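Local coordinates for porin B (Pseudomonas putida, PDB 4GEY), which forms an outer-membrane beta-barrel channel for sugar uptake, probably selective for carbohydrates, and binds glucose, at residues A[106-111]-A[425-430]; A[114-119]-A[355-360]. The protein carries 2 engineered substitutions. All coordinates share one frame; numbering follows the deposited sequence.

Contact 1: residues A[106-111]-A[425-430]; sequences DRISDP and ALVAGL. With C8E ((hydroxyethyloxy)tri(ethyloxy)octane), chain D.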
ATOM      1  N   ASP A 106     -12.803  14.520   1.098  1.00 28.70           N
ATOM      2  CA  ASP A 106     -14.029  15.281   0.940  1.00 23.36           C
ATOM      3  C   ASP A 106     -14.765  15.572   2.239  1.00 23.45           C
ATOM      4  O   ASP A 106     -15.528  16.524   2.294  1.00 26.46           O
ATOM      5  CB  ASP A 106     -14.942  14.610  -0.091  1.00 39.58           C
ATOM      6  CG  ASP A 106     -14.362  14.651  -1.493  1.00 36.50           C
ATOM      7  OD1 ASP A 106     -13.526  15.544  -1.747  1.00 45.21           O
ATOM      8  OD2 ASP A 106     -14.731  13.801  -2.338  1.00 26.90           O
ATOM      9  N   ARG A 107     -14.536  14.773   3.284  1.00 26.81           N
ATOM     10  CA  ARG A 107     -15.178  15.026   4.594  1.00 30.02           C
ATOM     11  C   ARG A 107     -14.246  14.965   5.834  1.00 29.72           C
ATOM     12  O   ARG A 107     -14.339  15.811   6.716  1.00 28.72           O
ATOM     13  CB  ARG A 107     -16.363  14.080   4.825  1.00 25.56           C
ATOM     14  CG  ARG A 107     -17.539  14.270   3.894  1.00 27.22           C
ATOM     15  CD  ARG A 107     -18.315  15.576   4.135  1.00 32.67           C
ATOM     16  NE  ARG A 107     -18.493  16.275   2.869  1.00 30.38           N
ATOM     17  CZ  ARG A 107     -19.663  16.509   2.303  1.00 41.97           C
ATOM     18  NH1 ARG A 107     -20.774  16.134   2.911  1.00 47.15           N
ATOM     19  NH2 ARG A 107     -19.722  17.139   1.138  1.00 53.01           N
ATOM     20  N   ILE A 108     -13.374  13.966   5.912  1.00 25.69           N
ATOM     21  CA  ILE A 108     -12.607  13.729   7.136  1.00 27.51           C
ATOM     22  C   ILE A 108     -11.498  14.747   7.411  1.00 36.78           C
ATOM     23  O   ILE A 108     -11.373  15.251   8.530  1.00 36.96           O
ATOM     24  CB  ILE A 108     -11.994  12.311   7.150  1.00 33.97           C
ATOM     25  CG1 ILE A 108     -13.057  11.269   7.495  1.00 39.17           C
ATOM     26  CG2 ILE A 108     -10.870  12.204   8.159  1.00 27.17           C
ATOM     27  CD1 ILE A 108     -13.672  10.663   6.295  1.00 40.69           C
ATOM     28  N   SER A 109     -10.703  15.052   6.389  1.00 40.64           N
ATOM     29  CA  SER A 109      -9.492  15.866   6.548  1.00 31.89           C
ATOM     30  C   SER A 109      -9.700  17.350   6.811  1.00 29.30           C
ATOM     31  O   SER A 109     -10.619  17.977   6.306  1.00 29.63           O
ATOM     32  CB  SER A 109      -8.600  15.736   5.316  1.00 28.04           C
ATOM     33  OG  SER A 109      -7.977  14.468   5.277  1.00 35.56           O
ATOM     34  N   ASP A 110      -8.808  17.914   7.604  1.00 35.77           N
ATOM     35  CA  ASP A 110      -8.608  19.341   7.558  1.00 36.44           C
ATOM     36  C   ASP A 110      -8.094  19.642   6.141  1.00 23.84           C
ATOM     37  O   ASP A 110      -7.153  19.016   5.682  1.00 34.94           O
ATOM     38  CB  ASP A 110      -7.555  19.714   8.587  1.00 34.25           C
ATOM     39  CG  ASP A 110      -7.586  21.164   8.947  1.00 37.66           C
ATOM     40  OD1 ASP A 110      -7.214  21.998   8.086  1.00 39.30           O
ATOM     41  OD2 ASP A 110      -7.965  21.464  10.101  1.00 42.86           O
ATOM     42  N   PRO A 111      -8.715  20.591   5.438  1.00 31.05           N
ATOM     43  CA  PRO A 111      -8.246  20.873   4.076  1.00 24.61           C
ATOM     44  C   PRO A 111      -6.809  21.363   3.992  1.00 31.79           C
ATOM     45  O   PRO A 111      -6.251  21.315   2.899  1.00 39.15           O
ATOM     46  CB  PRO A 111      -9.206  21.969   3.578  1.00 28.64           C
ATOM     47  CG  PRO A 111      -9.837  22.526   4.808  1.00 33.72           C
ATOM     48  CD  PRO A 111      -9.903  21.389   5.791  1.00 32.31           C
ATOM     49  N   ALA A 425     -13.315  10.381  13.760  1.00 30.29           N
ATOM     50  CA  ALA A 425     -14.237  10.055  12.682  1.00 26.66           C
ATOM     51  C   ALA A 425     -14.686   8.597  12.748  1.00 28.79           C
ATOM     52  O   ALA A 425     -13.861   7.694  12.936  1.00 25.18           O
ATOM     53  CB  ALA A 425     -13.600  10.355  11.338  1.00 22.11           C
ATOM     54  N   LEU A 426     -15.994   8.370  12.596  1.00 28.23           N
ATOM     55  CA  LEU A 426     -16.521   7.017  12.431  1.00 29.28           C
ATOM     56  C   LEU A 426     -16.975   6.860  10.989  1.00 34.56           C
ATOM     57  O   LEU A 426     -17.839   7.604  10.518  1.00 35.60           O
ATOM     58  CB  LEU A 426     -17.689   6.758  13.374  1.00 34.84           C
ATOM     59  CG  LEU A 426     -18.213   5.322  13.437  1.00 29.85           C
ATOM     60  CD1 LEU A 426     -17.155   4.440  14.011  1.00 29.50           C
ATOM     61  CD2 LEU A 426     -19.461   5.250  14.281  1.00 25.04           C
ATOM     62  N   VAL A 427     -16.386   5.897  10.286  1.00 31.75           N
ATOM     63  CA  VAL A 427     -16.672   5.718   8.877  1.00 29.07           C
ATOM     64  C   VAL A 427     -17.207   4.313   8.601  1.00 31.46           C
ATOM     65  O   VAL A 427     -16.721   3.326   9.158  1.00 33.51           O
ATOM     66  CB  VAL A 427     -15.414   5.995   8.023  1.00 30.64           C
ATOM     67  CG1 VAL A 427     -15.654   5.660   6.549  1.00 32.57           C
ATOM     68  CG2 VAL A 427     -14.953   7.451   8.188  1.00 24.29           C
ATOM     69  N   ALA A 428     -18.232   4.239   7.758  1.00 30.12           N
ATOM     70  CA  ALA A 428     -18.760   2.973   7.286  1.00 24.77           C
ATOM     71  C   ALA A 428     -18.193   2.685   5.904  1.00 28.64           C
ATOM     72  O   ALA A 428     -18.232   3.543   5.017  1.00 22.66           O
ATOM     73  CB  ALA A 428     -20.266   3.024   7.230  1.00 23.92           C
ATOM     74  N   GLY A 429     -17.657   1.482   5.727  1.00 27.18           N
ATOM     75  CA  GLY A 429     -17.100   1.096   4.451  1.00 22.26           C
ATOM     76  C   GLY A 429     -17.703  -0.188   3.922  1.00 28.48           C
ATOM     77  O   GLY A 429     -18.263  -0.972   4.678  1.00 27.30           O
ATOM     78  N   LEU A 430     -17.608  -0.380   2.611  1.00 22.73           N
ATOM     79  CA  LEU A 430     -17.952  -1.643   1.969  1.00 25.88           C
ATOM     80  C   LEU A 430     -16.894  -1.902   0.904  1.00 26.41           C
ATOM     81  O   LEU A 430     -16.676  -1.082   0.002  1.00 23.27           O
ATOM     82  CB  LEU A 430     -19.349  -1.587   1.331  1.00 26.07           C
ATOM     83  CG  LEU A 430     -19.802  -2.863   0.597  1.00 29.44           C
ATOM     84  CD1 LEU A 430     -19.741  -4.061   1.537  1.00 24.72           C
ATOM     85  CD2 LEU A 430     -21.203  -2.747   0.008  1.00 25.52           C
TER
HETATM   86  C1  C8E D 503     -21.262  -1.530   5.744  1.00 50.21           C
HETATM   87  C2  C8E D 503     -21.056  -0.823   7.081  1.00 52.18           C
HETATM   88  C3  C8E D 503     -21.509  -1.709   8.237  1.00 57.97           C
HETATM   89  C4  C8E D 503     -20.339  -1.968   9.182  1.00 62.28           C
HETATM   90  C5  C8E D 503     -19.783  -3.391   9.057  1.00 67.24           C
HETATM   91  C6  C8E D 503     -19.680  -4.117  10.401  1.00 63.75           C
HETATM   92  C7  C8E D 503     -18.490  -5.073  10.454  1.00 59.25           C
HETATM   93  C8  C8E D 503     -18.156  -5.441  11.896  1.00 65.65           C
HETATM   94  O9  C8E D 503     -18.686  -6.704  12.278  1.00 75.09           O
HETATM   95  C10 C8E D 503     -17.711  -7.657  12.677  1.00 73.44           C
HETATM   96  C11 C8E D 503     -18.247  -8.597  13.768  1.00 74.09           C
HETATM   97  O12 C8E D 503     -19.447  -9.265  13.402  1.00 80.75           O
HETATM   98  C13 C8E D 503     -19.515 -10.596  13.911  1.00 79.97           C
HETATM   99  C14 C8E D 503     -20.448 -11.496  13.084  1.00 77.89           C
HETATM  100  O15 C8E D 503     -21.002 -12.540  13.872  1.00 79.32           O
HETATM  101  C16 C8E D 503     -20.795 -13.836  13.334  1.00 78.53           C
HETATM  102  C17 C8E D 503     -22.107 -14.549  12.994  1.00 79.99           C
HETATM  103  O18 C8E D 503     -21.852 -15.838  12.450  1.00 77.81           O
HETATM  104  C19 C8E D 503     -22.339 -16.927  13.216  1.00 70.24           C
HETATM  105  C20 C8E D 503     -22.638 -18.092  12.276  1.00 65.88           C
HETATM  106  O21 C8E D 503     -23.784 -18.812  12.677  1.00 66.45           O

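Contact 2: residues A[114-119]-A[355-360]; sequences GQFSSV and IHVNDD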
ATOM      1  N   GLY A 114      -4.284  17.124   5.460  1.00 30.59           N
ATOM      2  CA  GLY A 114      -5.098  15.975   5.137  1.00 22.20           C
ATOM      3  C   GLY A 114      -4.652  14.740   5.876  1.00 25.98           C
ATOM      4  O   GLY A 114      -3.518  14.667   6.353  1.00 23.61           O
ATOM      5  N   GLN A 115      -5.556  13.771   5.963  1.00 21.31           N
ATOM      6  CA  GLN A 115      -5.293  12.498   6.610  1.00 24.41           C
ATOM      7  C   GLN A 115      -4.094  11.792   5.987  1.00 27.20           C
ATOM      8  O   GLN A 115      -3.898  11.850   4.779  1.00 34.28           O
ATOM      9  CB  GLN A 115      -6.520  11.587   6.501  1.00 24.34           C
ATOM     10  CG  GLN A 115      -6.398  10.357   7.353  1.00 20.37           C
ATOM     11  CD  GLN A 115      -7.495   9.382   7.124  1.00 29.81           C
ATOM     12  OE1 GLN A 115      -8.473   9.688   6.437  1.00 25.21           O
ATOM     13  NE2 GLN A 115      -7.352   8.183   7.693  1.00 20.01           N
ATOM     14  N   PHE A 116      -3.287  11.131   6.806  1.00 25.66           N
ATOM     15  CA  PHE A 116      -2.144  10.416   6.272  1.00 26.92           C
ATOM     16  C   PHE A 116      -2.621   9.134   5.620  1.00 27.97           C
ATOM     17  O   PHE A 116      -2.386   8.909   4.437  1.00 32.45           O
ATOM     18  CB  PHE A 116      -1.077  10.164   7.347  1.00 20.73           C
ATOM     19  CG  PHE A 116      -0.318  11.389   7.720  1.00 21.26           C
ATOM     20  CD1 PHE A 116       0.728  11.831   6.932  1.00 21.57           C
ATOM     21  CD2 PHE A 116      -0.674  12.129   8.838  1.00 34.38           C
ATOM     22  CE1 PHE A 116       1.428  12.989   7.255  1.00 23.54           C
ATOM     23  CE2 PHE A 116       0.021  13.281   9.175  1.00 36.71           C
ATOM     24  CZ  PHE A 116       1.076  13.714   8.380  1.00 33.66           C
ATOM     25  N   SER A 117      -3.310   8.308   6.396  1.00 29.93           N
ATOM     26  CA  SER A 117      -3.986   7.140   5.860  1.00 29.29           C
ATOM     27  C   SER A 117      -5.229   7.582   5.080  1.00 25.94           C
ATOM     28  O   SER A 117      -5.453   8.775   4.864  1.00 31.28           O
ATOM     29  CB  SER A 117      -4.371   6.171   6.986  1.00 30.41           C
ATOM     30  OG  SER A 117      -4.876   4.947   6.468  1.00 27.45           O
ATOM     31  N   SER A 118      -6.031   6.613   4.658  1.00 21.13           N
ATOM     32  CA  SER A 118      -7.140   6.860   3.752  1.00 19.66           C
ATOM     33  C   SER A 118      -8.184   5.785   3.975  1.00 30.47           C
ATOM     34  O   SER A 118      -7.849   4.606   4.151  1.00 30.28           O
ATOM     35  CB  SER A 118      -6.658   6.819   2.300  1.00 19.72           C
ATOM     36  OG  SER A 118      -7.740   6.601   1.415  1.00 19.88           O
ATOM     37  N   VAL A 119      -9.451   6.180   3.970  1.00 27.18           N
ATOM     38  CA  VAL A 119     -10.525   5.242   4.272  1.00 28.68           C
ATOM     39  C   VAL A 119     -10.966   4.479   3.035  1.00 33.74           C
ATOM     40  O   VAL A 119     -11.874   3.651   3.093  1.00 34.76           O
ATOM     41  CB  VAL A 119     -11.728   5.949   4.910  1.00 25.35           C
ATOM     42  CG1 VAL A 119     -11.286   6.618   6.177  1.00 25.98           C
ATOM     43  CG2 VAL A 119     -12.328   6.972   3.951  1.00 23.19           C
ATOM     44  N   ILE A 355       0.313   6.514  13.449  1.00 29.77           N
ATOM     45  CA  ILE A 355       1.151   7.227  12.491  1.00 27.27           C
ATOM     46  C   ILE A 355       1.663   8.510  13.119  1.00 30.59           C
ATOM     47  O   ILE A 355       0.914   9.476  13.291  1.00 34.89           O
ATOM     48  CB  ILE A 355       0.357   7.590  11.237  1.00 34.83           C
ATOM     49  CG1 ILE A 355      -0.256   6.323  10.627  1.00 39.04           C
ATOM     50  CG2 ILE A 355       1.243   8.309  10.242  1.00 21.22           C
ATOM     51  CD1 ILE A 355      -1.408   6.581   9.659  1.00 38.22           C
ATOM     52  N   HIS A 356       2.938   8.527  13.470  1.00 29.12           N
ATOM     53  CA  HIS A 356       3.499   9.689  14.153  1.00 29.78           C
ATOM     54  C   HIS A 356       4.202  10.672  13.210  1.00 32.60           C
ATOM     55  O   HIS A 356       4.938  10.264  12.314  1.00 23.43           O
ATOM     56  CB  HIS A 356       4.446   9.247  15.263  1.00 28.49           C
ATOM     57  CG  HIS A 356       5.085  10.382  15.992  1.00 37.05           C
ATOM     58  ND1 HIS A 356       6.380  10.788  15.750  1.00 40.49           N
ATOM     59  CD2 HIS A 356       4.604  11.205  16.954  1.00 34.63           C
ATOM     60  CE1 HIS A 356       6.671  11.809  16.536  1.00 37.31           C
ATOM     61  NE2 HIS A 356       5.611  12.083  17.275  1.00 35.51           N
ATOM     62  N   VAL A 357       3.962  11.967  13.423  1.00 23.91           N
ATOM     63  CA  VAL A 357       4.582  13.008  12.618  1.00 24.26           C
ATOM     64  C   VAL A 357       5.825  13.578  13.279  1.00 36.11           C
ATOM     65  O   VAL A 357       5.787  14.003  14.434  1.00 37.89           O
ATOM     66  CB  VAL A 357       3.633  14.192  12.339  1.00 24.26           C
ATOM     67  CG1 VAL A 357       4.291  15.161  11.370  1.00 24.67           C
ATOM     68  CG2 VAL A 357       2.295  13.716  11.799  1.00 23.47           C
ATOM     69  N   ASN A 358       6.916  13.566  12.519  1.00 37.40           N
ATOM     70  CA  ASN A 358       8.170  14.254  12.820  1.00 26.51           C
ATOM     71  C   ASN A 358       7.957  15.568  13.542  1.00 38.38           C
ATOM     72  O   ASN A 358       7.389  16.508  12.985  1.00 37.32           O
ATOM     73  CB  ASN A 358       8.869  14.524  11.488  1.00 39.72           C
ATOM     74  CG  ASN A 358      10.280  14.997  11.645  1.00 27.74           C
ATOM     75  OD1 ASN A 358      10.593  15.768  12.544  1.00 35.52           O
ATOM     76  ND2 ASN A 358      11.151  14.548  10.747  1.00 39.37           N
ATOM     77  N   ASP A 359       8.445  15.633  14.775  1.00 38.81           N
ATOM     78  CA  ASP A 359       8.217  16.780  15.643  1.00 38.07           C
ATOM     79  C   ASP A 359       8.675  18.126  15.047  1.00 44.68           C
ATOM     80  O   ASP A 359       8.076  19.168  15.312  1.00 42.37           O
ATOM     81  CB  ASP A 359       8.885  16.541  16.994  1.00 34.56           C
ATOM     82  CG  ASP A 359       8.313  17.418  18.077  1.00 57.06           C
ATOM     83  OD1 ASP A 359       7.067  17.523  18.157  1.00 63.88           O
ATOM     84  OD2 ASP A 359       9.105  18.013  18.839  1.00 68.77           O
ATOM     85  N   ASP A 360       9.729  18.109  14.243  1.00 29.73           N
ATOM     86  CA  ASP A 360      10.219  19.349  13.670  1.00 38.35           C
ATOM     87  C   ASP A 360       9.193  19.913  12.685  1.00 42.09           C
ATOM     88  O   ASP A 360       9.118  21.129  12.478  1.00 47.29           O
ATOM     89  CB  ASP A 360      11.585  19.151  12.995  1.00 35.20           C
ATOM     90  CG  ASP A 360      12.664  18.717  13.975  1.00 36.15           C
ATOM     91  OD1 ASP A 360      12.666  19.229  15.114  1.00 33.79           O
ATOM     92  OD2 ASP A 360      13.501  17.857  13.608  1.00 35.77           O
TER

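Contact 1: residues A[106-111]-A[425-430]
Ile108 bridges from the end of helix 103-108 to Ala425 and Val427 of strand 425-435, and it is the one residue of 106-111 that reaches the strand. In sequence order, Asp106 comes first: its backbone O accepts from NE of Arg107 at 3.0 Å with an N-H...O angle of 146°. The acceptor lies close to the guanidinium plane, whereas NE sits well above the carbonyl plane, so the bond folds the arginine back to the carbonyl of the preceding residue without using a carbonyl lone pair. Both residues are also held by salt bridges to residues outside the strand, Asp106 OD2 with Arg67 NE and Arg107 NH1 with Asp63 OD1.

Ile108 follows. A chi1 of -77° sets CG1 beside the backbone N and carries the longer branch to the strand: CG1 meets Ala425 CB at 4.0 Å, and CD1 continues to Val427 CG2 at 3.9 Å. The isoleucine and valine side chains pass each other at a slant, methyl against methyl. Leu103, five residues earlier in the same helix, touches both of them and widens the apolar patch. Ser109 leaves the helix with OG bound to Ser104 O.

Ala425 and Val427 point toward the helix, while Leu426 points away and Ala428 CB lies 3.9 Å from C2 of a bound detergent molecule. This is consistent with the helix end packing on the lumenal face of the wall, with bound detergent on the outer face. With 97 Å² buried and solely apolar carbons meeting, the chemistry implies a small, nondirectional seat, with orientation probably set by the surrounding polar bonds.

Contact 2: residues A[114-119]-A[355-360]
ND2 of Asn358, just past the strand whose Ile355 and Val357 meet Phe116, is gripped by two backbone carbonyls, those of Lys321 and Asn324. The other end of the same amide faces the following helix: OD1 accepts from Asp360 N at 3.0 Å, with an N-H...O angle of 146° and the donor tilted 19° from the carbonyl plane. That is an N-cap bond, and the side chain reaches it with CG anti to the backbone N (chi1 -169°). The amide is thus held from both ends, which fixes its rotation where strand 347-357 gives way to helix 359-372.

The contact itself is apolar. Phe116 CE2 approaches Val357 CG2 at 3.5 Å and CZ lies 3.6 Å from the same methyl, the two side chains crossing at about a right angle. Nearer the loop backbone, Phe116 CB meets Ile355 CG2 at 4.1 Å. The other branch of Ile355 runs on until CD1 reaches Ser117 CB, 4.0 Å away. Ile355 therefore spans two consecutive loop residues, one with each branch.

Polar groups of the loop are met by other partners. Glu389 binds Phe116 N through OE2 and Ser117 N through OE1; it is also a backbone partner of Ile355, so one residue ties loop and strand together. Ser117 OG is hydrogen-bonded to Asn167 OD1.

Of the 178 Å² buried, the share of Phe116 is the largest. The aromatic-aliphatic contact contributes burial, while the two bonds to the Glu389 carboxylate probably help set the direction of the irregular loop backbone. This is consistent with a pore-narrowing loop held just before residues Glu121 to Arg125, which contact the bound glucose.

From the N terminus, the chain first supplies both loop-side segments: 106-111 includes the end of helix 103-108, and the loop leading to strand 129-140 contains 114-119. It then runs through much of the barrel before 355-360 closes contact 2 across 235 intervening residues; 425-430 closes contact 1 across 313. Contact 2 is therefore nested inside contact 1. Their centres lie 15 Å apart, and they join through Ser109 OG and Gln115 N, a probable hydrogen bond of 2.6 Å, with Val427 CG1 packing on Val119 CB at 4.3 Å. Together they pin one inward-folded excursion to strands 347-357 and 425-435, two separate places on the barrel wall.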